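Local coordinates for phosphoenolpyruvate-protein phosphotransferase (Acinetobacter sp., PDB 3CI6) that probably transfers phosphate from phosphoenolpyruvate to a histidine of an acceptor protein with the help of magnesium, and is represented here by its GAF domain alone, at residues Asp38-Asp43 and Leu132-Lys137; Cys45-Leu50 and Leu59-Gly64; Asn54-Leu59 and His72-Leu77; Glu89-Leu94 and Ser116-Pro121. One frame throughout, in Å; residues are numbered along the deposited sequence. Where two conformers were deposited one is given.

Contact 1: Asp38-Asp43 and Leu132-Lys137; sequences DAMKVD and LVVQNK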
loop_
_atom_site.group_PDB
_atom_site.type_symbol
_atom_site.label_atom_id
_atom_site.label_comp_id
_atom_site.label_asym_id
_atom_site.label_seq_id
_atom_site.Cartn_x
_atom_site.Cartn_y
_atom_site.Cartn_z
ATOM N N ASP B 38 -11.743 -13.867 0.544
ATOM C CA ASP B 38 -11.251 -15.179 0.970
ATOM C C ASP B 38 -10.500 -15.091 2.308
ATOM O O ASP B 38 -10.654 -15.953 3.176
ATOM C CB ASP B 38 -10.350 -15.773 -0.101
ATOM C CG ASP B 38 -9.946 -17.221 0.178
ATOM O OD1 ASP B 38 -10.803 -18.044 0.525
ATOM O OD2 ASP B 38 -8.744 -17.517 0.052
ATOM N N ALA B 39 -9.700 -14.059 2.494
ATOM C CA ALA B 39 -8.883 -13.944 3.700
ATOM C C ALA B 39 -9.714 -13.676 4.932
ATOM O O ALA B 39 -9.362 -14.105 6.031
ATOM C CB ALA B 39 -7.853 -12.834 3.528
HETATM N N MSE B 40 -10.810 -12.941 4.760
HETATM C CA MSE B 40 -11.712 -12.616 5.855
HETATM C C MSE B 40 -12.930 -13.548 5.966
HETATM O O MSE B 40 -13.599 -13.560 7.000
HETATM C CB MSE B 40 -12.280 -11.194 5.672
HETATM C CG MSE B 40 -11.262 -10.117 5.592
HETATM SE SE MSE B 40 -12.008 -8.304 5.602
HETATM C CE MSE B 40 -12.856 -8.370 7.360
ATOM N N LYS B 41 -13.240 -14.298 4.906
ATOM C CA LYS B 41 -14.452 -15.104 4.830
ATOM C C LYS B 41 -15.705 -14.238 5.053
ATOM O O LYS B 41 -16.483 -14.438 5.989
ATOM C CB LYS B 41 -14.418 -16.318 5.756
ATOM C CG LYS B 41 -13.249 -17.266 5.455
ATOM C CD LYS B 41 -13.246 -17.726 4.006
ATOM C CE LYS B 41 -12.430 -18.993 3.799
ATOM N NZ LYS B 41 -10.990 -18.706 3.577
ATOM N N VAL B 42 -15.862 -13.274 4.161
ATOM C CA VAL B 42 -17.005 -12.366 4.179
ATOM C C VAL B 42 -17.846 -12.565 2.928
ATOM O O VAL B 42 -17.380 -13.066 1.922
ATOM C CB VAL B 42 -16.573 -10.902 4.361
ATOM C CG1 VAL B 42 -15.941 -10.720 5.766
ATOM C CG2 VAL B 42 -15.606 -10.466 3.277
ATOM N N ASP B 43 -19.104 -12.180 3.027
ATOM C CA ASP B 43 -20.049 -12.399 1.936
ATOM C C ASP B 43 -19.737 -11.544 0.723
ATOM O O ASP B 43 -19.847 -12.018 -0.409
ATOM C CB ASP B 43 -21.477 -12.097 2.390
ATOM C CG ASP B 43 -21.977 -13.069 3.418
ATOM O OD1 ASP B 43 -21.642 -14.279 3.310
ATOM O OD2 ASP B 43 -22.746 -12.636 4.331
ATOM N N LEU B 132 -13.500 1.140 -0.229
ATOM C CA LEU B 132 -13.621 -0.306 -0.170
ATOM C C LEU B 132 -14.720 -0.668 0.812
ATOM O O LEU B 132 -14.790 -0.105 1.910
ATOM C CB LEU B 132 -12.300 -0.899 0.271
ATOM C CG LEU B 132 -12.514 -2.382 0.435
ATOM C CD1 LEU B 132 -11.991 -3.052 -0.707
ATOM C CD2 LEU B 132 -12.154 -2.933 1.796
ATOM N N VAL B 133 -15.603 -1.584 0.405
ATOM C CA VAL B 133 -16.729 -1.979 1.230
ATOM C C VAL B 133 -16.709 -3.482 1.460
ATOM O O VAL B 133 -16.617 -4.250 0.509
ATOM C CB VAL B 133 -18.028 -1.578 0.549
ATOM C CG1 VAL B 133 -19.198 -2.138 1.304
ATOM C CG2 VAL B 133 -18.113 -0.029 0.395
ATOM N N VAL B 134 -16.803 -3.900 2.714
ATOM C CA VAL B 134 -16.997 -5.283 3.115
ATOM C C VAL B 134 -18.383 -5.367 3.739
ATOM O O VAL B 134 -18.749 -4.549 4.610
ATOM C CB VAL B 134 -15.881 -5.726 4.078
ATOM C CG1 VAL B 134 -16.276 -6.945 4.854
ATOM C CG2 VAL B 134 -14.563 -5.937 3.322
ATOM N N GLN B 135 -19.197 -6.295 3.273
ATOM C CA GLN B 135 -20.562 -6.463 3.793
ATOM C C GLN B 135 -20.835 -7.917 4.105
ATOM O O GLN B 135 -20.299 -8.809 3.452
ATOM C CB GLN B 135 -21.606 -5.990 2.792
ATOM C CG GLN B 135 -21.605 -4.483 2.623
ATOM C CD GLN B 135 -22.543 -4.064 1.512
ATOM O OE1 GLN B 135 -22.324 -4.375 0.328
ATOM N NE2 GLN B 135 -23.641 -3.406 1.898
ATOM N N ASN B 136 -21.687 -8.154 5.089
ATOM C CA ASN B 136 -22.133 -9.483 5.424
ATOM C C ASN B 136 -23.619 -9.443 5.717
ATOM O O ASN B 136 -24.166 -8.419 6.144
ATOM C CB ASN B 136 -21.367 -10.004 6.618
ATOM C CG ASN B 136 -19.946 -10.171 6.302
ATOM O OD1 ASN B 136 -19.558 -11.225 5.787
ATOM N ND2 ASN B 136 -19.149 -9.124 6.549
ATOM N N LYS B 137 -24.261 -10.578 5.477
ATOM C CA LYS B 137 -25.702 -10.661 5.686
ATOM C C LYS B 137 -26.101 -10.377 7.136
ATOM O O LYS B 137 -26.980 -9.547 7.409
ATOM C CB LYS B 137 -26.187 -12.023 5.202
ATOM C CG LYS B 137 -26.176 -12.129 3.705
ATOM C CD LYS B 137 -26.311 -13.582 3.274
ATOM C CE LYS B 137 -26.193 -13.719 1.785
ATOM N NZ LYS B 137 -26.584 -15.107 1.392
#
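Two hydrogen bonds join the turn that follows helix 25-40 to the end of strand 127-136, and both involve Asp-43. Its backbone N-H donates to Asn-136 OD1 at 3.0 Å, with the donor standing 44° out of the amide's carbonyl plane. In return Asp-43 OD2 takes the backbone N-H of Lys-137 on its anti lone pair, at 2.8 Å and nearly straight (170°). Because the Asn-136 amide spends its oxygen on Asp-43 and its ND2 on Ser-116 OG, its rotation is fixed from both ends. OD1 also lies 3.2 Å from Val-42 CA, and the amide crosses the Val-42 side chain obliquely.

Such a link ties the helix that packs on one face of the GAF-domain sheet to a central strand, just where the chain turns to enter strand 44-51, the neighbour of 127-136. Lys-41, with positive phi, is the first residue to leave the helical conformation. Its NZ folds back to Asp-38, bonding to the backbone O at 2.8 Å and forming a salt bridge with OD1.

Apolar contacts lie on the helix side of Val-134. Its CG1, anti to the backbone N, lies 3.9 Å from both Val-42 CG1 and CG2, the two valines crossing at about a right angle, while Val-134 CG2 meets selenium SE of selenomethionine Met-40 tip to tip at 4.2 Å. Phe-142 packs against Met-40, Val-42 and Asn-136.

Contact 2: Cys45-Leu50 and Leu59-Gly64; sequences CSIYLL and LMASKG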
loop_
_atom_site.group_PDB
_atom_site.type_symbol
_atom_site.label_atom_id
_atom_site.label_comp_id
_atom_site.label_asym_id
_atom_site.label_seq_id
_atom_site.Cartn_x
_atom_site.Cartn_y
_atom_site.Cartn_z
ATOM N N CYS B 45 -17.128 -8.265 -0.862
ATOM C CA CYS B 45 -16.125 -7.212 -0.848
ATOM C C CYS B 45 -16.168 -6.509 -2.193
ATOM O O CYS B 45 -16.050 -7.159 -3.220
ATOM C CB CYS B 45 -14.765 -7.793 -0.608
ATOM S SG CYS B 45 -13.447 -6.499 -0.604
ATOM N N SER B 46 -16.349 -5.203 -2.158
ATOM C CA SER B 46 -16.450 -4.406 -3.370
ATOM C C SER B 46 -15.589 -3.179 -3.272
ATOM O O SER B 46 -15.329 -2.677 -2.184
ATOM C CB SER B 46 -17.879 -3.940 -3.574
ATOM O OG SER B 46 -18.823 -4.982 -3.522
ATOM N N ILE B 47 -15.233 -2.634 -4.431
ATOM C CA ILE B 47 -14.497 -1.382 -4.455
ATOM C C ILE B 47 -15.173 -0.415 -5.407
ATOM O O ILE B 47 -15.568 -0.766 -6.532
ATOM C CB ILE B 47 -13.016 -1.579 -4.806
ATOM C CG1 ILE B 47 -12.242 -0.265 -4.694
ATOM C CG2 ILE B 47 -12.864 -2.225 -6.170
ATOM C CD1 ILE B 47 -12.303 0.349 -3.393
ATOM N N TYR B 48 -15.413 0.776 -4.882
ATOM C CA TYR B 48 -16.011 1.874 -5.626
ATOM C C TYR B 48 -14.930 2.908 -5.830
ATOM O O TYR B 48 -14.304 3.395 -4.862
ATOM C CB TYR B 48 -17.194 2.486 -4.809
ATOM C CG TYR B 48 -18.337 1.564 -4.591
ATOM C CD1 TYR B 48 -18.302 0.693 -3.524
ATOM C CD2 TYR B 48 -19.459 1.535 -5.427
ATOM C CE1 TYR B 48 -19.322 -0.203 -3.279
ATOM C CE2 TYR B 48 -20.468 0.629 -5.174
ATOM C CZ TYR B 48 -20.380 -0.225 -4.101
ATOM O OH TYR B 48 -21.377 -1.181 -3.801
ATOM N N LEU B 49 -14.710 3.334 -7.062
ATOM C CA LEU B 49 -13.701 4.350 -7.325
ATOM C C LEU B 49 -14.347 5.682 -7.627
ATOM O O LEU B 49 -15.409 5.755 -8.277
ATOM C CB LEU B 49 -12.787 3.968 -8.498
ATOM C CG LEU B 49 -11.893 2.756 -8.248
ATOM C CD1 LEU B 49 -10.894 2.693 -9.409
ATOM C CD2 LEU B 49 -11.219 2.843 -6.872
ATOM N N LEU B 50 -13.769 6.753 -7.125
ATOM C CA LEU B 50 -14.280 8.080 -7.418
ATOM C C LEU B 50 -13.959 8.429 -8.880
ATOM O O LEU B 50 -12.792 8.499 -9.253
ATOM C CB LEU B 50 -13.692 9.085 -6.408
ATOM C CG LEU B 50 -14.523 10.341 -6.113
ATOM C CD1 LEU B 50 -13.921 11.168 -4.967
ATOM C CD2 LEU B 50 -14.660 11.141 -7.408
ATOM N N LEU B 59 -18.905 1.429 -9.055
ATOM C CA LEU B 59 -18.515 0.089 -8.646
ATOM C C LEU B 59 -17.579 -0.481 -9.696
ATOM O O LEU B 59 -17.953 -0.565 -10.872
ATOM C CB LEU B 59 -19.761 -0.787 -8.534
ATOM C CG LEU B 59 -19.508 -2.233 -8.178
ATOM C CD1 LEU B 59 -18.852 -2.438 -6.820
ATOM C CD2 LEU B 59 -20.848 -2.983 -8.239
HETATM N N MSE B 60 -16.350 -0.785 -9.309
HETATM C CA MSE B 60 -15.328 -1.287 -10.263
HETATM C C MSE B 60 -14.895 -2.727 -10.140
HETATM O O MSE B 60 -14.318 -3.305 -11.092
HETATM C CB MSE B 60 -14.081 -0.395 -10.202
HETATM C CG MSE B 60 -14.348 1.032 -10.488
HETATM SE SE MSE B 60 -14.477 1.300 -12.362
HETATM C CE MSE B 60 -12.595 0.972 -12.889
ATOM N N ALA B 61 -15.201 -3.324 -8.994
ATOM C CA ALA B 61 -14.927 -4.743 -8.793
ATOM C C ALA B 61 -15.704 -5.235 -7.589
ATOM O O ALA B 61 -15.954 -4.458 -6.658
ATOM C CB ALA B 61 -13.450 -4.972 -8.597
ATOM N N SER B 62 -16.074 -6.501 -7.596
ATOM C CA SER B 62 -16.769 -7.086 -6.459
ATOM C C SER B 62 -16.651 -8.585 -6.425
ATOM O O SER B 62 -16.742 -9.262 -7.456
ATOM C CB SER B 62 -18.252 -6.746 -6.475
ATOM O OG SER B 62 -18.903 -7.213 -5.289
ATOM N N LYS B 63 -16.465 -9.100 -5.211
ATOM C CA LYS B 63 -16.747 -10.511 -4.917
ATOM C C LYS B 63 -18.062 -10.521 -4.147
ATOM O O LYS B 63 -18.120 -9.920 -3.085
ATOM C CB LYS B 63 -15.610 -11.180 -4.131
ATOM C CG LYS B 63 -15.854 -12.660 -3.764
ATOM C CD LYS B 63 -16.931 -12.840 -2.680
ATOM C CE LYS B 63 -16.808 -14.165 -1.905
ATOM N NZ LYS B 63 -17.931 -14.324 -0.900
ATOM N N GLY B 64 -19.103 -11.143 -4.697
ATOM C CA GLY B 64 -20.346 -11.325 -3.989
ATOM C C GLY B 64 -21.534 -10.568 -4.540
ATOM O O GLY B 64 -22.647 -11.072 -4.454
#
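Strands 45-50 and 59-63 run antiparallel, their axes 4.7 Å apart at closest and at an angle of 173°, with Cys-45 and Lys-63 exchanging both backbone hydrogen bonds and Ile-47 bonded through N to Ala-61 O (3.0 Å) and through O to Met-60 N (2.9 Å, 171°). Met-60 and Ala-61 thus both face Ile-47, which makes a classic beta bulge and moves the register by one residue before Tyr-48 pairs with Leu-59.

On the face carrying Ser-46, Tyr-48, Leu-59 and Ser-62, the two serines join hydroxyl to hydroxyl, OG to OG at 2.8 Å. Ser-62 OG has a further hydrogen bond with the backbone N of Leu-65. Leu-59, its CG anti to the backbone N, lays CD1 over one face of the Tyr-48 ring, 4.0 Å from the centroid and displaced toward the rim, a CH-pi contact; CB of the same leucine lies at the ring's CE2.

This is the first hairpin of the antiparallel GAF-domain sheet. The face of Cys-45 and Ile-47 looks to the helices: Val-36 of helix 25-40 touches Cys-45. Across the two strands, Ile-47 CG2 packs on Ala-61 CB at 3.7 Å. Lys-63 turns its NZ away to the carbonyls of Val-42 and Asp-43. Leu-49, part of the pocket of the bound 1-ethoxy-2-(2-ethoxyethoxy)ethane, crosses selenomethionine Met-60 at about a right angle, with Leu-49 CG 3.7 Å from Met-60 CG.

Contact 3: Asn54-Leu59 and His72-Leu77; sequences NQRYLL and HVSLQL. With P4G (1-ethoxy-2-(2-ethoxyethoxy)ethane), chain F.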
loop_
_atom_site.group_PDB
_atom_site.type_symbol
_atom_site.label_atom_id
_atom_site.label_comp_id
_atom_site.label_asym_id
_atom_site.label_seq_id
_atom_site.Cartn_x
_atom_site.Cartn_y
_atom_site.Cartn_z
ATOM N N ASN B 54 -17.487 12.150 -13.935
ATOM C CA ASN B 54 -18.925 12.023 -13.711
ATOM C C ASN B 54 -19.378 12.353 -12.288
ATOM O O ASN B 54 -20.546 12.211 -11.962
ATOM C CB ASN B 54 -19.360 10.604 -14.108
ATOM C CG ASN B 54 -19.231 10.377 -15.619
ATOM O OD1 ASN B 54 -19.939 11.014 -16.378
ATOM N ND2 ASN B 54 -18.314 9.509 -16.043
ATOM N N GLN B 55 -18.442 12.791 -11.451
ATOM C CA GLN B 55 -18.725 13.201 -10.076
ATOM C C GLN B 55 -19.558 12.176 -9.310
ATOM O O GLN B 55 -20.677 12.453 -8.838
ATOM C CB GLN B 55 -19.388 14.578 -10.065
ATOM C CG GLN B 55 -18.373 15.677 -10.427
ATOM C CD GLN B 55 -17.244 15.811 -9.409
ATOM O OE1 GLN B 55 -17.484 16.161 -8.251
ATOM N NE2 GLN B 55 -16.016 15.506 -9.823
ATOM N N ARG B 56 -19.041 10.959 -9.263
ATOM C CA ARG B 56 -19.751 9.877 -8.652
ATOM C C ARG B 56 -18.733 8.815 -8.259
ATOM O O ARG B 56 -17.614 8.801 -8.758
ATOM C CB ARG B 56 -20.738 9.254 -9.649
ATOM C CG ARG B 56 -20.041 8.621 -10.837
ATOM C CD ARG B 56 -20.941 7.970 -11.873
ATOM N NE ARG B 56 -20.125 7.343 -12.921
ATOM C CZ ARG B 56 -20.630 6.604 -13.910
ATOM N NH1 ARG B 56 -19.832 6.093 -14.851
ATOM N NH2 ARG B 56 -21.937 6.374 -13.954
ATOM N N TYR B 57 -19.153 7.895 -7.411
ATOM C CA TYR B 57 -18.388 6.660 -7.158
ATOM C C TYR B 57 -18.930 5.576 -8.064
ATOM O O TYR B 57 -20.164 5.397 -8.128
ATOM C CB TYR B 57 -18.512 6.223 -5.705
ATOM C CG TYR B 57 -17.852 7.151 -4.696
ATOM C CD1 TYR B 57 -16.492 7.146 -4.513
ATOM C CD2 TYR B 57 -18.611 7.982 -3.887
ATOM C CE1 TYR B 57 -15.883 7.981 -3.601
ATOM C CE2 TYR B 57 -18.001 8.803 -2.962
ATOM C CZ TYR B 57 -16.644 8.780 -2.811
ATOM O OH TYR B 57 -16.021 9.600 -1.898
ATOM N N LEU B 58 -18.072 4.843 -8.738
ATOM C CA LEU B 58 -18.499 3.762 -9.618
ATOM C C LEU B 58 -18.012 2.431 -9.085
ATOM O O LEU B 58 -16.848 2.291 -8.733
ATOM C CB LEU B 58 -17.951 3.968 -11.036
ATOM C CG LEU B 58 -18.379 2.992 -12.130
ATOM C CD1 LEU B 58 -19.908 3.067 -12.377
ATOM C CD2 LEU B 58 -17.566 3.267 -13.392
ATOM N N LEU B 59 -18.905 1.429 -9.055
ATOM C CA LEU B 59 -18.515 0.089 -8.646
ATOM C C LEU B 59 -17.579 -0.481 -9.696
ATOM O O LEU B 59 -17.953 -0.565 -10.872
ATOM C CB LEU B 59 -19.761 -0.787 -8.534
ATOM C CG LEU B 59 -19.508 -2.233 -8.178
ATOM C CD1 LEU B 59 -18.852 -2.438 -6.820
ATOM C CD2 LEU B 59 -20.848 -2.983 -8.239
ATOM N N HIS B 72 -21.529 -0.419 -13.628
ATOM C CA HIS B 72 -22.896 -0.006 -13.937
ATOM C C HIS B 72 -23.746 0.392 -12.727
ATOM O O HIS B 72 -24.956 0.641 -12.863
ATOM C CB HIS B 72 -23.574 -1.133 -14.713
ATOM C CG HIS B 72 -22.894 -1.453 -16.006
ATOM N ND1 HIS B 72 -22.934 -0.598 -17.088
ATOM C CD2 HIS B 72 -22.177 -2.530 -16.403
ATOM C CE1 HIS B 72 -22.258 -1.134 -18.088
ATOM N NE2 HIS B 72 -21.793 -2.304 -17.701
ATOM N N VAL B 73 -23.152 0.364 -11.541
ATOM C CA VAL B 73 -23.781 0.910 -10.344
ATOM C C VAL B 73 -22.932 2.061 -9.824
ATOM O O VAL B 73 -21.713 1.921 -9.676
ATOM C CB VAL B 73 -23.875 -0.168 -9.254
ATOM C CG1 VAL B 73 -24.162 0.481 -7.847
ATOM C CG2 VAL B 73 -24.907 -1.210 -9.663
ATOM N N SER B 74 -23.571 3.201 -9.591
ATOM C CA SER B 74 -22.855 4.354 -9.086
ATOM C C SER B 74 -23.598 5.018 -7.961
ATOM O O SER B 74 -24.802 4.793 -7.754
ATOM C CB SER B 74 -22.567 5.351 -10.157
ATOM O OG SER B 74 -23.775 5.878 -10.652
ATOM N N LEU B 75 -22.850 5.818 -7.228
ATOM C CA LEU B 75 -23.334 6.555 -6.079
ATOM C C LEU B 75 -22.897 7.998 -6.169
ATOM O O LEU B 75 -21.772 8.280 -6.572
ATOM C CB LEU B 75 -22.762 5.967 -4.782
ATOM C CG LEU B 75 -23.108 4.503 -4.492
ATOM C CD1 LEU B 75 -22.225 3.813 -3.476
ATOM C CD2 LEU B 75 -24.573 4.463 -4.046
ATOM N N GLN B 76 -23.754 8.934 -5.764
ATOM C CA GLN B 76 -23.286 10.304 -5.717
ATOM C C GLN B 76 -22.294 10.486 -4.567
ATOM O O GLN B 76 -22.210 9.673 -3.655
ATOM C CB GLN B 76 -24.434 11.280 -5.556
ATOM C CG GLN B 76 -25.429 11.223 -6.712
ATOM C CD GLN B 76 -24.798 11.605 -8.046
ATOM O OE1 GLN B 76 -24.391 12.756 -8.255
ATOM N NE2 GLN B 76 -24.726 10.640 -8.960
ATOM N N LEU B 77 -21.526 11.560 -4.628
ATOM C CA LEU B 77 -20.405 11.751 -3.724
ATOM C C LEU B 77 -20.818 11.896 -2.255
ATOM O O LEU B 77 -20.073 11.521 -1.377
ATOM C CB LEU B 77 -19.556 12.934 -4.181
ATOM C CG LEU B 77 -18.812 12.679 -5.493
ATOM C CD1 LEU B 77 -17.949 13.877 -5.777
ATOM C CD2 LEU B 77 -17.951 11.415 -5.473
HETATM C C8 P4G F . -8.968 6.138 -15.440
HETATM C C7 P4G F . -8.461 5.212 -14.349
HETATM O O4 P4G F . -9.055 5.582 -13.117
HETATM C C6 P4G F . -10.436 5.354 -13.204
HETATM C C5 P4G F . -11.289 5.546 -11.982
HETATM O O3 P4G F . -12.732 5.563 -12.210
HETATM C C4 P4G F . -13.122 5.221 -13.506
HETATM C C3 P4G F . -14.597 5.294 -13.524
HETATM O O2 P4G F . -14.990 5.373 -14.884
HETATM C C2 P4G F . -14.739 4.154 -15.553
HETATM C C1 P4G F . -14.532 4.549 -17.012
HETATM O O HOH W 1 -23.109 12.812 -10.672
HETATM O O HOH W 2 -21.994 13.490 -6.943
HETATM O O HOH W 3 -17.771 11.249 -0.524
#
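Tight packing centres on Tyr-57, whose backbone exchanges two hydrogen bonds with Leu-75, N to O at 2.8 Å and O to N at 2.9 Å. The side chain of Leu-77 crosses the tyrosine at about a right angle and sets CD2 over one ring face, 3.9 Å from the centroid, a CH-pi contact displaced toward the rim. Leu-59 N bonds to Val-73 O at 2.9 Å, almost along the C=O axis. Arg-56 runs extended past Ser-74, its CD 3.5 Å from Ser-74 CB, and Leu-58 CD1 covers one guanidinium face; Arg-56 NE is held by a salt bridge to Asp-51.

The loose side, exposed at Gln-55 and Gln-76, is bridged by water instead of direct bonds. One water donates to both Gln-55 O and Gln-76 OE1 and accepts from Leu-77 N; another accepts from Tyr-57 OH (2.8 Å), in the plane of the ring, and donates to Leu-77 O. Gln-55 turns its NE2 back to Glu-52 O.

Leu-58 CD2 comes within 3.6 Å of C3 of the bound 1-ethoxy-2-(2-ethoxyethoxy)ethane. A G1 beta bulge, Gln-55 and Arg-56 facing Asp-51, opens strand 56-63, which forms an antiparallel hairpin with edge strand 74-76 of the GAF sheet.

Contact 4: Glu89-Leu94 and Ser116-Pro121; sequences EEIVNL and SFLGVP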
loop_
_atom_site.group_PDB
_atom_site.type_symbol
_atom_site.label_atom_id
_atom_site.label_comp_id
_atom_site.label_asym_id
_atom_site.label_seq_id
_atom_site.Cartn_x
_atom_site.Cartn_y
_atom_site.Cartn_z
ATOM N N GLU B 89 -13.438 10.701 5.395
ATOM C CA GLU B 89 -12.077 10.170 5.234
ATOM C C GLU B 89 -11.684 9.281 6.410
ATOM O O GLU B 89 -10.533 9.329 6.876
ATOM C CB GLU B 89 -11.056 11.309 5.031
ATOM C CG GLU B 89 -11.477 12.255 3.916
ATOM C CD GLU B 89 -10.534 13.422 3.682
ATOM O OE1 GLU B 89 -9.477 13.527 4.346
ATOM O OE2 GLU B 89 -10.891 14.240 2.798
ATOM N N GLU B 90 -12.658 8.507 6.901
ATOM C CA GLU B 90 -12.546 7.650 8.100
ATOM C C GLU B 90 -13.143 6.279 7.754
ATOM O O GLU B 90 -14.080 6.198 6.985
ATOM C CB GLU B 90 -13.388 8.206 9.303
ATOM C CG GLU B 90 -12.912 9.488 9.969
ATOM C CD GLU B 90 -13.972 10.147 10.830
ATOM O OE1 GLU B 90 -15.088 9.612 10.944
ATOM O OE2 GLU B 90 -13.659 11.224 11.388
ATOM N N ILE B 91 -12.602 5.231 8.391
ATOM C CA ILE B 91 -13.244 3.936 8.457
ATOM C C ILE B 91 -14.608 4.075 9.146
ATOM O O ILE B 91 -14.723 4.833 10.135
ATOM C CB ILE B 91 -12.427 2.892 9.232
ATOM C CG1 ILE B 91 -11.169 2.553 8.452
ATOM C CG2 ILE B 91 -13.289 1.646 9.466
ATOM C CD1 ILE B 91 -10.435 1.353 9.025
ATOM N N VAL B 92 -15.605 3.413 8.570
ATOM C CA VAL B 92 -16.924 3.255 9.180
ATOM C C VAL B 92 -17.151 1.745 9.317
ATOM O O VAL B 92 -17.410 1.048 8.357
ATOM C CB VAL B 92 -18.025 3.888 8.359
ATOM C CG1 VAL B 92 -19.369 3.610 8.989
ATOM C CG2 VAL B 92 -17.813 5.380 8.220
ATOM N N ASN B 93 -17.027 1.263 10.554
ATOM C CA ASN B 93 -17.093 -0.159 10.866
ATOM C C ASN B 93 -18.324 -0.353 11.729
ATOM O O ASN B 93 -18.294 -0.070 12.939
ATOM C CB ASN B 93 -15.828 -0.608 11.559
ATOM C CG ASN B 93 -15.826 -2.090 11.891
ATOM O OD1 ASN B 93 -16.805 -2.799 11.591
ATOM N ND2 ASN B 93 -14.731 -2.562 12.530
ATOM N N LEU B 94 -19.416 -0.768 11.090
ATOM C CA LEU B 94 -20.713 -0.942 11.720
ATOM C C LEU B 94 -21.013 -2.419 11.882
ATOM O O LEU B 94 -21.265 -3.138 10.910
ATOM C CB LEU B 94 -21.816 -0.320 10.886
ATOM C CG LEU B 94 -21.911 1.185 10.927
ATOM C CD1 LEU B 94 -23.042 1.583 9.961
ATOM C CD2 LEU B 94 -22.167 1.661 12.342
ATOM N N SER B 116 -24.148 -5.943 8.181
ATOM C CA SER B 116 -22.850 -5.435 8.615
ATOM C C SER B 116 -22.212 -4.657 7.459
ATOM O O SER B 116 -22.362 -5.021 6.302
ATOM C CB SER B 116 -21.935 -6.576 9.057
ATOM O OG SER B 116 -21.313 -7.168 7.929
ATOM N N PHE B 117 -21.520 -3.573 7.801
ATOM C CA PHE B 117 -20.885 -2.707 6.818
ATOM C C PHE B 117 -19.535 -2.284 7.377
ATOM O O PHE B 117 -19.460 -1.750 8.469
ATOM C CB PHE B 117 -21.723 -1.447 6.609
ATOM C CG PHE B 117 -21.108 -0.440 5.670
ATOM C CD1 PHE B 117 -20.269 0.539 6.159
ATOM C CD2 PHE B 117 -21.356 -0.462 4.306
ATOM C CE1 PHE B 117 -19.725 1.471 5.341
ATOM C CE2 PHE B 117 -20.801 0.488 3.454
ATOM C CZ PHE B 117 -19.962 1.432 3.966
ATOM N N LEU B 118 -18.501 -2.491 6.591
ATOM C CA LEU B 118 -17.162 -2.036 6.920
ATOM C C LEU B 118 -16.609 -1.308 5.711
ATOM O O LEU B 118 -16.311 -1.917 4.685
ATOM C CB LEU B 118 -16.282 -3.225 7.304
ATOM C CG LEU B 118 -14.783 -3.016 7.436
ATOM C CD1 LEU B 118 -14.410 -1.841 8.311
ATOM C CD2 LEU B 118 -14.123 -4.318 7.979
ATOM N N GLY B 119 -16.562 0.015 5.803
ATOM C CA GLY B 119 -16.114 0.868 4.668
ATOM C C GLY B 119 -14.794 1.521 5.022
ATOM O O GLY B 119 -14.639 2.027 6.157
ATOM N N VAL B 120 -13.856 1.499 4.071
ATOM C CA VAL B 120 -12.504 1.944 4.301
ATOM C C VAL B 120 -12.144 2.916 3.168
ATOM O O VAL B 120 -12.324 2.587 1.991
ATOM C CB VAL B 120 -11.518 0.763 4.319
ATOM C CG1 VAL B 120 -10.141 1.281 4.628
ATOM C CG2 VAL B 120 -11.957 -0.266 5.340
ATOM N N PRO B 121 -11.694 4.115 3.516
ATOM C CA PRO B 121 -11.373 5.055 2.428
ATOM C C PRO B 121 -10.050 4.711 1.767
ATOM O O PRO B 121 -9.096 4.295 2.434
ATOM C CB PRO B 121 -11.247 6.360 3.154
ATOM C CG PRO B 121 -10.816 5.982 4.510
ATOM C CD PRO B 121 -11.452 4.694 4.838
#
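Ile-91, Leu-118 and Val-120 lie side by side and point the same way. Ile-91 CG2, anti to the backbone N, meets Leu-118 CD1 at 3.8 Å, and its CG1 meets Val-120 CG1 at 4.2 Å. The same Leu-118 methyl touches Asn-93 CB, the two side chains crossing obliquely, while Asn-93 ND2 bonds to Glu-147 and to Phe-142 O. On the other face Phe-117, with CG anti to its backbone N (chi1 176°), leans its ring obliquely toward Gly-119, which has no side chain, with Phe-117 CE1 4.2 Å from Val-92 CB. Paired backbone hydrogen bonds of Val-92 with Gly-119 and of Leu-94 with Phe-117 hold the strands antiparallel. Pro-121 CD sits 3.7 Å from Glu-90 O, beyond the last pair.

Edge strand 92-94 and strand 116-124 are covered on both faces: helix 144-167 lies on the face of Ile-91, Leu-118 and Val-120, helix 80-88 on the face of Val-92 and Phe-117, touching Pro-121 as well, and Ile-91 also touches Arg-13 of the second subunit.

How the contacts relate
All four contacts reach one antiparallel sheet, ordered 74-76, 56-63, 44-51, 127-136, 116-124, 92-94; contacts 2, 3 and 4 pair its strands, and contact 1 joins the end of helix 25-40 to it. Contacts 3 and 4 hold its two edges, their centres about 18 Å apart, not touching. Contact 2 adjoins contact 3 through shared Leu-59 and through a probable bond from Leu-58 N to Leu-49 O (2.9 Å). It adjoins contact 1 through Val-133 N and Ser-46 O (2.8 Å). Contact 1 meets contact 4, with Val-134 N 2.8 Å from Leu-118 O. The ligand pocket takes Leu-49 from contact 2 and Leu-58 from contact 3, on neighbouring strands, completed by Leu-25, Asp-51, Ala-164 and His-165.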